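Local coordinates for protein thymidylate synthase A (Bacillus subtilis, PDB 1BKP) that probably catalyses the reductive methylation of dUMP to dTMP with 5,10-methylenetetrahydrofolate as methyl donor and reductant, working as a homodimer, at residues D84-M88 and G89-W93; K122-Q125 and V126-L129; L129-Q132 and L133-P137. All coordinates share one frame; numbering follows the deposited sequence.

Contact 1: D84-M88 and G89-W93; sequences DLNMM and GVHIW
With CG anti to its carbonyl carbon (chi1 -71°), Asn86 reaches over the start of the following loop, and its ND2 donates to Val90 O at 2.8 Å, the acceptor lying close to the amide plane. Leu85 takes the other course, CG anti to the backbone N (chi1 -163°): CG rests 3.8 Å from Val90 CG1, while CD2 reaches Trp93 CD1 at 3.4 Å. The backbone beneath is a Schellman motif that ends helix 82-86. Val90 N bonds Leu85 O at 3.1 Å, Gly89 N bonds Asn86 O at 2.8 Å, and Leu85 with Val90 is its usual apolar pair. Leu85 O also accepts from Met88 N, which comes from the opposite face of its plane. Gly89 has positive phi, and a CB there would clash with Met88 O. The side chains of Asn86 and His91 cross at about a right angle, amide and ring planes 20° apart; Asp94 ties the two together, bonding Asn86 ND2 through OD1 and His91 ND1 through OD2. Replacing Asn86 by an alanine is likely to leave Val90 O and Asp94 OD1 without this donor. In the plane of the imidazole, a water sits 2.7 Å from His91 NE2. Trp93 NE1 is bonded to Glu70, and its ring meets Trp73 and Tyr107 edge-to-face.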
loop_
_atom_site.group_PDB
_atom_site.type_symbol
_atom_site.label_atom_id
_atom_site.label_comp_id
_atom_site.label_asym_id
_atom_site.label_seq_id
_atom_site.Cartn_x
_atom_site.Cartn_y
_atom_site.Cartn_z
ATOM N N ASP A 84 -25.408 13.736 -6.216
ATOM C CA ASP A 84 -25.916 12.605 -5.466
ATOM C C ASP A 84 -25.559 12.781 -4.000
ATOM O O ASP A 84 -26.273 12.371 -3.125
ATOM C CB ASP A 84 -25.278 11.270 -5.900
ATOM C CG ASP A 84 -25.750 10.790 -7.199
ATOM O OD1 ASP A 84 -26.913 11.083 -7.526
ATOM O OD2 ASP A 84 -24.972 10.107 -7.880
ATOM N N LEU A 85 -24.399 13.322 -3.735
ATOM C CA LEU A 85 -23.996 13.490 -2.354
ATOM C C LEU A 85 -24.793 14.643 -1.721
ATOM O O LEU A 85 -25.208 14.570 -0.534
ATOM C CB LEU A 85 -22.475 13.738 -2.356
ATOM C CG LEU A 85 -21.695 13.577 -1.057
ATOM C CD1 LEU A 85 -21.893 12.225 -0.341
ATOM C CD2 LEU A 85 -20.256 13.797 -1.453
ATOM N N ASN A 86 -25.130 15.659 -2.515
ATOM C CA ASN A 86 -25.906 16.772 -1.959
ATOM C C ASN A 86 -27.277 16.318 -1.511
ATOM O O ASN A 86 -27.764 16.816 -0.474
ATOM C CB ASN A 86 -26.046 17.931 -2.957
ATOM C CG ASN A 86 -24.772 18.694 -3.179
ATOM O OD1 ASN A 86 -24.603 19.282 -4.236
ATOM N ND2 ASN A 86 -23.838 18.649 -2.223
ATOM N N MET A 87 -27.872 15.351 -2.229
ATOM C CA MET A 87 -29.176 14.768 -1.877
ATOM C C MET A 87 -29.164 14.051 -0.525
ATOM O O MET A 87 -30.212 13.862 0.064
ATOM C CB MET A 87 -29.659 13.767 -2.935
ATOM C CG MET A 87 -30.644 14.330 -3.987
ATOM S SD MET A 87 -30.744 13.329 -5.566
ATOM C CE MET A 87 -31.083 11.620 -4.938
ATOM N N MET A 88 -27.995 13.631 -0.036
ATOM C CA MET A 88 -27.921 12.966 1.240
ATOM C C MET A 88 -27.570 13.993 2.232
ATOM O O MET A 88 -27.184 13.659 3.383
ATOM C CB MET A 88 -26.853 11.901 1.217
ATOM C CG MET A 88 -26.987 10.893 0.099
ATOM S SD MET A 88 -25.515 9.811 0.024
ATOM C CE MET A 88 -25.806 8.957 1.503
ATOM N N GLY A 89 -27.678 15.254 1.788
ATOM C CA GLY A 89 -27.385 16.414 2.575
ATOM C C GLY A 89 -25.908 16.667 2.878
ATOM O O GLY A 89 -25.584 17.222 3.911
ATOM N N VAL A 90 -24.984 16.275 2.010
ATOM C CA VAL A 90 -23.541 16.465 2.311
ATOM C C VAL A 90 -22.955 17.420 1.281
ATOM O O VAL A 90 -23.141 17.228 0.090
ATOM C CB VAL A 90 -22.766 15.100 2.299
ATOM C CG1 VAL A 90 -21.273 15.281 2.337
ATOM C CG2 VAL A 90 -23.219 14.253 3.416
ATOM N N HIS A 91 -22.211 18.416 1.782
ATOM C CA HIS A 91 -21.628 19.437 1.003
ATOM C C HIS A 91 -20.139 19.556 1.105
ATOM O O HIS A 91 -19.586 20.410 0.423
ATOM C CB HIS A 91 -22.237 20.760 1.381
ATOM C CG HIS A 91 -23.639 20.881 0.950
ATOM N ND1 HIS A 91 -23.984 21.212 -0.347
ATOM C CD2 HIS A 91 -24.796 20.586 1.598
ATOM C CE1 HIS A 91 -25.293 21.081 -0.490
ATOM N NE2 HIS A 91 -25.810 20.708 0.679
ATOM N N ILE A 92 -19.474 18.652 1.845
ATOM C CA ILE A 92 -18.020 18.759 1.980
ATOM C C ILE A 92 -17.255 18.546 0.709
ATOM O O ILE A 92 -16.037 18.712 0.739
ATOM C CB ILE A 92 -17.420 17.781 3.038
ATOM C CG1 ILE A 92 -17.628 16.330 2.566
ATOM C CG2 ILE A 92 -18.122 17.958 4.360
ATOM C CD1 ILE A 92 -17.017 15.285 3.481
ATOM N N TRP A 93 -17.890 18.042 -0.359
ATOM C CA TRP A 93 -17.130 17.878 -1.608
ATOM C C TRP A 93 -17.425 18.965 -2.648
ATOM O O TRP A 93 -16.938 18.872 -3.782
ATOM C CB TRP A 93 -17.444 16.539 -2.251
ATOM C CG TRP A 93 -16.905 15.410 -1.465
ATOM C CD1 TRP A 93 -17.343 14.956 -0.230
ATOM C CD2 TRP A 93 -15.898 14.485 -1.897
ATOM N NE1 TRP A 93 -16.694 13.775 0.092
ATOM C CE2 TRP A 93 -15.808 13.464 -0.913
ATOM C CE3 TRP A 93 -15.072 14.416 -3.009
ATOM C CZ2 TRP A 93 -14.929 12.381 -1.028
ATOM C CZ3 TRP A 93 -14.183 13.342 -3.120
ATOM C CH2 TRP A 93 -14.124 12.332 -2.125
HETATM O O HOH W 1 -28.309 19.761 1.100
#

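Contact 2: K122-Q125 and V126-L129; sequences KVDQ and VDYL
Asp124 is the N-cap of helix 125-135, and its OD1 grips the first turn. Asp127 N meets this oxygen almost head-on at 2.9 Å, with an N-H...O angle of 170°; Val126 N adds a weak, bent bond to the same OD1 at 3.0 Å. The carboxylate is brought over these amides by a chi1 of 65°, which sets CG in the crowded position between the backbone N and the carbonyl carbon. Regular helical bonds follow at once, from Tyr128 N to Asp124 O at 2.9 Å and from Leu129 N to Gln125 O at 3.0 Å. The close apolar packing lies beside the cap: Val123 CG1 is 3.7 Å from Tyr128 CB and sits at the edge of the phenol ring, near its plane. Residues just before the cap and four after it are thus joined as a hydrophobic staple, tying the end of strand 121-123 to the helix. Beyond it, the Tyr128 ring makes a cation-pi contact with Arg116, and its side chain also touches Arg141, a predicted dUMP-binding residue. Buried Gln125 bonds Met145 N through OE1 and packs on Pro149 of the second subunit. The Asp127 side is looser and wet. Instead of closing a capping box directly, Asp127 OD2 is joined to Asp124 N by a water, which receives the N-H at 3.0 Å and donates to OD2 at 2.6 Å; Asp127 OD1 is held by Tyr254 OH. The two carboxylates approach to 3.8 Å between Asp124 OD1 and Asp127 OD2, their planes 21° apart. Salt bridges from Lys114 and Lys78 to Asp124 OD2, with the amides at the helix start, probably help keep Asp124 ionised, whereas Asp127 relies on Tyr254, the water and a long, weak ion pair with Lys78.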
loop_
_atom_site.group_PDB
_atom_site.type_symbol
_atom_site.label_atom_id
_atom_site.label_comp_id
_atom_site.label_asym_id
_atom_site.label_seq_id
_atom_site.Cartn_x
_atom_site.Cartn_y
_atom_site.Cartn_z
ATOM N N LYS A 122 -19.300 -8.632 -17.597
ATOM C CA LYS A 122 -18.217 -7.671 -17.278
ATOM C C LYS A 122 -18.728 -7.122 -15.972
ATOM O O LYS A 122 -19.891 -6.744 -15.874
ATOM C CB LYS A 122 -18.120 -6.528 -18.282
ATOM C CG LYS A 122 -17.415 -6.910 -19.530
ATOM C CD LYS A 122 -15.941 -7.054 -19.335
ATOM C CE LYS A 122 -15.314 -7.461 -20.671
ATOM N NZ LYS A 122 -13.844 -7.253 -20.738
ATOM N N VAL A 123 -17.860 -7.024 -14.990
ATOM C CA VAL A 123 -18.298 -6.641 -13.665
ATOM C C VAL A 123 -17.263 -5.602 -13.161
ATOM O O VAL A 123 -16.149 -5.593 -13.656
ATOM C CB VAL A 123 -18.253 -8.045 -12.963
ATOM C CG1 VAL A 123 -17.007 -8.332 -12.105
ATOM C CG2 VAL A 123 -19.619 -8.571 -12.622
ATOM N N ASP A 124 -17.636 -4.794 -12.157
ATOM C CA ASP A 124 -16.721 -3.767 -11.592
ATOM C C ASP A 124 -15.906 -4.347 -10.398
ATOM O O ASP A 124 -16.065 -5.534 -9.984
ATOM C CB ASP A 124 -17.532 -2.472 -11.239
ATOM C CG ASP A 124 -18.554 -2.688 -10.126
ATOM O OD1 ASP A 124 -18.291 -3.442 -9.126
ATOM O OD2 ASP A 124 -19.666 -2.137 -10.269
ATOM N N GLN A 125 -15.066 -3.512 -9.801
ATOM C CA GLN A 125 -14.233 -3.983 -8.705
ATOM C C GLN A 125 -14.961 -4.427 -7.489
ATOM O O GLN A 125 -14.481 -5.264 -6.759
ATOM C CB GLN A 125 -13.281 -2.838 -8.289
ATOM C CG GLN A 125 -12.162 -2.528 -9.339
ATOM C CD GLN A 125 -11.137 -1.546 -8.741
ATOM O OE1 GLN A 125 -10.529 -1.862 -7.667
ATOM N NE2 GLN A 125 -11.013 -0.343 -9.330
ATOM N N VAL A 126 -16.093 -3.809 -7.187
ATOM C CA VAL A 126 -16.783 -4.155 -5.968
ATOM C C VAL A 126 -17.505 -5.529 -6.163
ATOM O O VAL A 126 -17.371 -6.414 -5.314
ATOM C CB VAL A 126 -17.800 -3.067 -5.599
ATOM C CG1 VAL A 126 -18.595 -3.473 -4.354
ATOM C CG2 VAL A 126 -17.091 -1.705 -5.398
ATOM N N ASP A 127 -18.248 -5.713 -7.264
ATOM C CA ASP A 127 -18.887 -7.018 -7.479
ATOM C C ASP A 127 -17.876 -8.127 -7.686
ATOM O O ASP A 127 -18.087 -9.256 -7.203
ATOM C CB ASP A 127 -19.810 -6.934 -8.688
ATOM C CG ASP A 127 -21.063 -6.100 -8.396
ATOM O OD1 ASP A 127 -21.517 -6.056 -7.216
ATOM O OD2 ASP A 127 -21.505 -5.438 -9.351
ATOM N N TYR A 128 -16.714 -7.784 -8.247
ATOM C CA TYR A 128 -15.733 -8.795 -8.453
ATOM C C TYR A 128 -15.196 -9.206 -7.049
ATOM O O TYR A 128 -15.105 -10.394 -6.684
ATOM C CB TYR A 128 -14.571 -8.250 -9.297
ATOM C CG TYR A 128 -13.577 -9.348 -9.596
ATOM C CD1 TYR A 128 -13.815 -10.262 -10.635
ATOM C CD2 TYR A 128 -12.436 -9.508 -8.818
ATOM C CE1 TYR A 128 -12.937 -11.279 -10.900
ATOM C CE2 TYR A 128 -11.549 -10.518 -9.077
ATOM C CZ TYR A 128 -11.799 -11.374 -10.123
ATOM O OH TYR A 128 -10.777 -12.223 -10.446
ATOM N N LEU A 129 -14.913 -8.204 -6.206
ATOM C CA LEU A 129 -14.425 -8.501 -4.850
ATOM C C LEU A 129 -15.459 -9.314 -4.065
ATOM O O LEU A 129 -15.103 -10.330 -3.418
ATOM C CB LEU A 129 -14.215 -7.146 -4.076
ATOM C CG LEU A 129 -13.873 -7.309 -2.531
ATOM C CD1 LEU A 129 -12.500 -8.003 -2.369
ATOM C CD2 LEU A 129 -13.924 -5.957 -1.727
HETATM O O HOH W 2 -20.580 -4.931 -11.675
#

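Contact 3: L129-Q132 and L133-P137; sequences LLHQ and LKNNP
Gln132, on the last turn of helix 125-135, and Asn136, just past its end, lie side by side, with Gln132 NE2 3.4 Å from Asn136 CB and their amide planes strongly turned, 67° apart. Next to them the side chain of Asn135 crosses His131 at about a right angle, and Asn135 CB stands 3.6 Å from His131 CE1. On the buried flank, Leu133 CG packs obliquely against Leu129 CD1 at 3.8 Å. These pairs are set by the helical backbone. Leu133 N bonds Leu129 O at 2.9 Å, and Asn135 N bonds His131 O at the same length. Lys134 N, by contrast, divides itself between two weak bonds, to Leu130 O and His131 O. Asn136 N still reaches Gln132 O at 2.7 Å although its own phi and psi have left the helix, so that bond closes the turn. A bend at chi2 (-62°) folds the Gln132 chain back until OE1 stands in the plane of the His131 ring, at its edge. Farther out, Trp166 and Val168 of strand 161-169 receive Leu133, which also touches Ile202 of helix 188-206; Leu130 lies on that helix too. Leu133 O finds a donor in Tyr208 OH, and Pro137, whose nitrogen has no hydrogen to offer Gln132 O, packs on Phe24 of the second subunit. The polar pair of this turn is His131 with Gln132: His131 ND1 donates to Gln132 OE1 at 3.1 Å, in the carbonyl plane on a lone pair, though the N-H is bent toward it. The bond probably limits rotation of both groups, and in a neutral ring with the proton on ND1, NE2 would probably be left as an acceptor.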
loop_
_atom_site.group_PDB
_atom_site.type_symbol
_atom_site.label_atom_id
_atom_site.label_comp_id
_atom_site.label_asym_id
_atom_site.label_seq_id
_atom_site.Cartn_x
_atom_site.Cartn_y
_atom_site.Cartn_z
ATOM N N LEU A 129 -14.913 -8.204 -6.206
ATOM C CA LEU A 129 -14.425 -8.501 -4.850
ATOM C C LEU A 129 -15.459 -9.314 -4.065
ATOM O O LEU A 129 -15.103 -10.330 -3.418
ATOM C CB LEU A 129 -14.215 -7.146 -4.076
ATOM C CG LEU A 129 -13.873 -7.309 -2.531
ATOM C CD1 LEU A 129 -12.500 -8.003 -2.369
ATOM C CD2 LEU A 129 -13.924 -5.957 -1.727
ATOM N N LEU A 130 -16.740 -8.924 -4.118
ATOM C CA LEU A 130 -17.768 -9.645 -3.312
ATOM C C LEU A 130 -17.834 -11.142 -3.700
ATOM O O LEU A 130 -17.768 -12.051 -2.821
ATOM C CB LEU A 130 -19.131 -8.987 -3.510
ATOM C CG LEU A 130 -19.287 -7.677 -2.704
ATOM C CD1 LEU A 130 -20.581 -7.107 -3.081
ATOM C CD2 LEU A 130 -19.208 -7.804 -1.133
ATOM N N HIS A 131 -17.753 -11.373 -5.017
ATOM C CA HIS A 131 -17.793 -12.717 -5.561
ATOM C C HIS A 131 -16.572 -13.512 -5.090
ATOM O O HIS A 131 -16.677 -14.642 -4.646
ATOM C CB HIS A 131 -17.863 -12.682 -7.071
ATOM C CG HIS A 131 -17.793 -14.067 -7.711
ATOM N ND1 HIS A 131 -16.602 -14.740 -7.890
ATOM C CD2 HIS A 131 -18.764 -14.913 -8.111
ATOM C CE1 HIS A 131 -16.853 -15.954 -8.352
ATOM N NE2 HIS A 131 -18.151 -16.084 -8.501
ATOM N N GLN A 132 -15.387 -12.905 -5.207
ATOM C CA GLN A 132 -14.118 -13.567 -4.845
ATOM C C GLN A 132 -13.932 -13.871 -3.354
ATOM O O GLN A 132 -13.402 -14.941 -2.985
ATOM C CB GLN A 132 -12.932 -12.736 -5.362
ATOM C CG GLN A 132 -12.829 -12.763 -6.934
ATOM C CD GLN A 132 -12.593 -14.221 -7.481
ATOM O OE1 GLN A 132 -13.508 -14.882 -7.922
ATOM N NE2 GLN A 132 -11.374 -14.694 -7.389
ATOM N N LEU A 133 -14.425 -12.977 -2.495
ATOM C CA LEU A 133 -14.340 -13.247 -1.067
ATOM C C LEU A 133 -15.174 -14.518 -0.723
ATOM O O LEU A 133 -14.800 -15.310 0.150
ATOM C CB LEU A 133 -14.907 -12.051 -0.281
ATOM C CG LEU A 133 -14.000 -10.797 -0.267
ATOM C CD1 LEU A 133 -14.708 -9.628 0.443
ATOM C CD2 LEU A 133 -12.639 -11.202 0.464
ATOM N N LYS A 134 -16.297 -14.698 -1.406
ATOM C CA LYS A 134 -17.111 -15.898 -1.135
ATOM C C LYS A 134 -16.620 -17.153 -1.851
ATOM O O LYS A 134 -16.732 -18.227 -1.294
ATOM C CB LYS A 134 -18.587 -15.693 -1.595
ATOM C CG LYS A 134 -19.304 -14.570 -0.796
ATOM C CD LYS A 134 -20.769 -14.394 -1.196
ATOM C CE LYS A 134 -20.833 -13.720 -2.577
ATOM N NZ LYS A 134 -22.227 -13.244 -2.869
ATOM N N ASN A 135 -16.152 -17.013 -3.084
ATOM C CA ASN A 135 -15.808 -18.161 -3.937
ATOM C C ASN A 135 -14.324 -18.499 -4.074
ATOM O O ASN A 135 -13.997 -19.627 -4.404
ATOM C CB ASN A 135 -16.390 -17.913 -5.348
ATOM C CG ASN A 135 -17.914 -17.857 -5.323
ATOM O OD1 ASN A 135 -18.571 -16.788 -5.315
ATOM N ND2 ASN A 135 -18.455 -18.977 -5.093
ATOM N N ASN A 136 -13.455 -17.550 -3.774
ATOM C CA ASN A 136 -12.018 -17.829 -3.841
ATOM C C ASN A 136 -11.471 -17.155 -2.600
ATOM O O ASN A 136 -10.608 -16.252 -2.685
ATOM C CB ASN A 136 -11.455 -17.197 -5.144
ATOM C CG ASN A 136 -10.025 -17.565 -5.418
ATOM O OD1 ASN A 136 -9.369 -16.898 -6.214
ATOM N ND2 ASN A 136 -9.516 -18.573 -4.746
ATOM N N PRO A 137 -11.914 -17.631 -1.412
ATOM C CA PRO A 137 -11.448 -16.972 -0.162
ATOM C C PRO A 137 -9.966 -16.845 0.056
ATOM O O PRO A 137 -9.517 -15.855 0.578
ATOM C CB PRO A 137 -12.017 -17.837 0.947
ATOM C CG PRO A 137 -12.407 -19.181 0.249
ATOM C CD PRO A 137 -12.747 -18.849 -1.145
#

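Contacts 2 and 3 are the beginning and end of one helix, 125-135; they share Leu129, their centres are 10 Å apart, and both touch the second subunit, through Gln125 and Pro137. Contact 1 ends a different helix, 82-86, and stands apart, its centre 25 Å from that of contact 2 and 31 Å from that of contact 3. Each still lies near a part of the active site. The side chain of Trp93 is about 8 Å from those of catalytic Cys160 and of Asn191, a predicted dUMP-binding residue. Arg141, predicted to bind dUMP shared across the dimer, lies about 4 Å from Tyr128 and about 5 Å from Asn136, side chain to side chain.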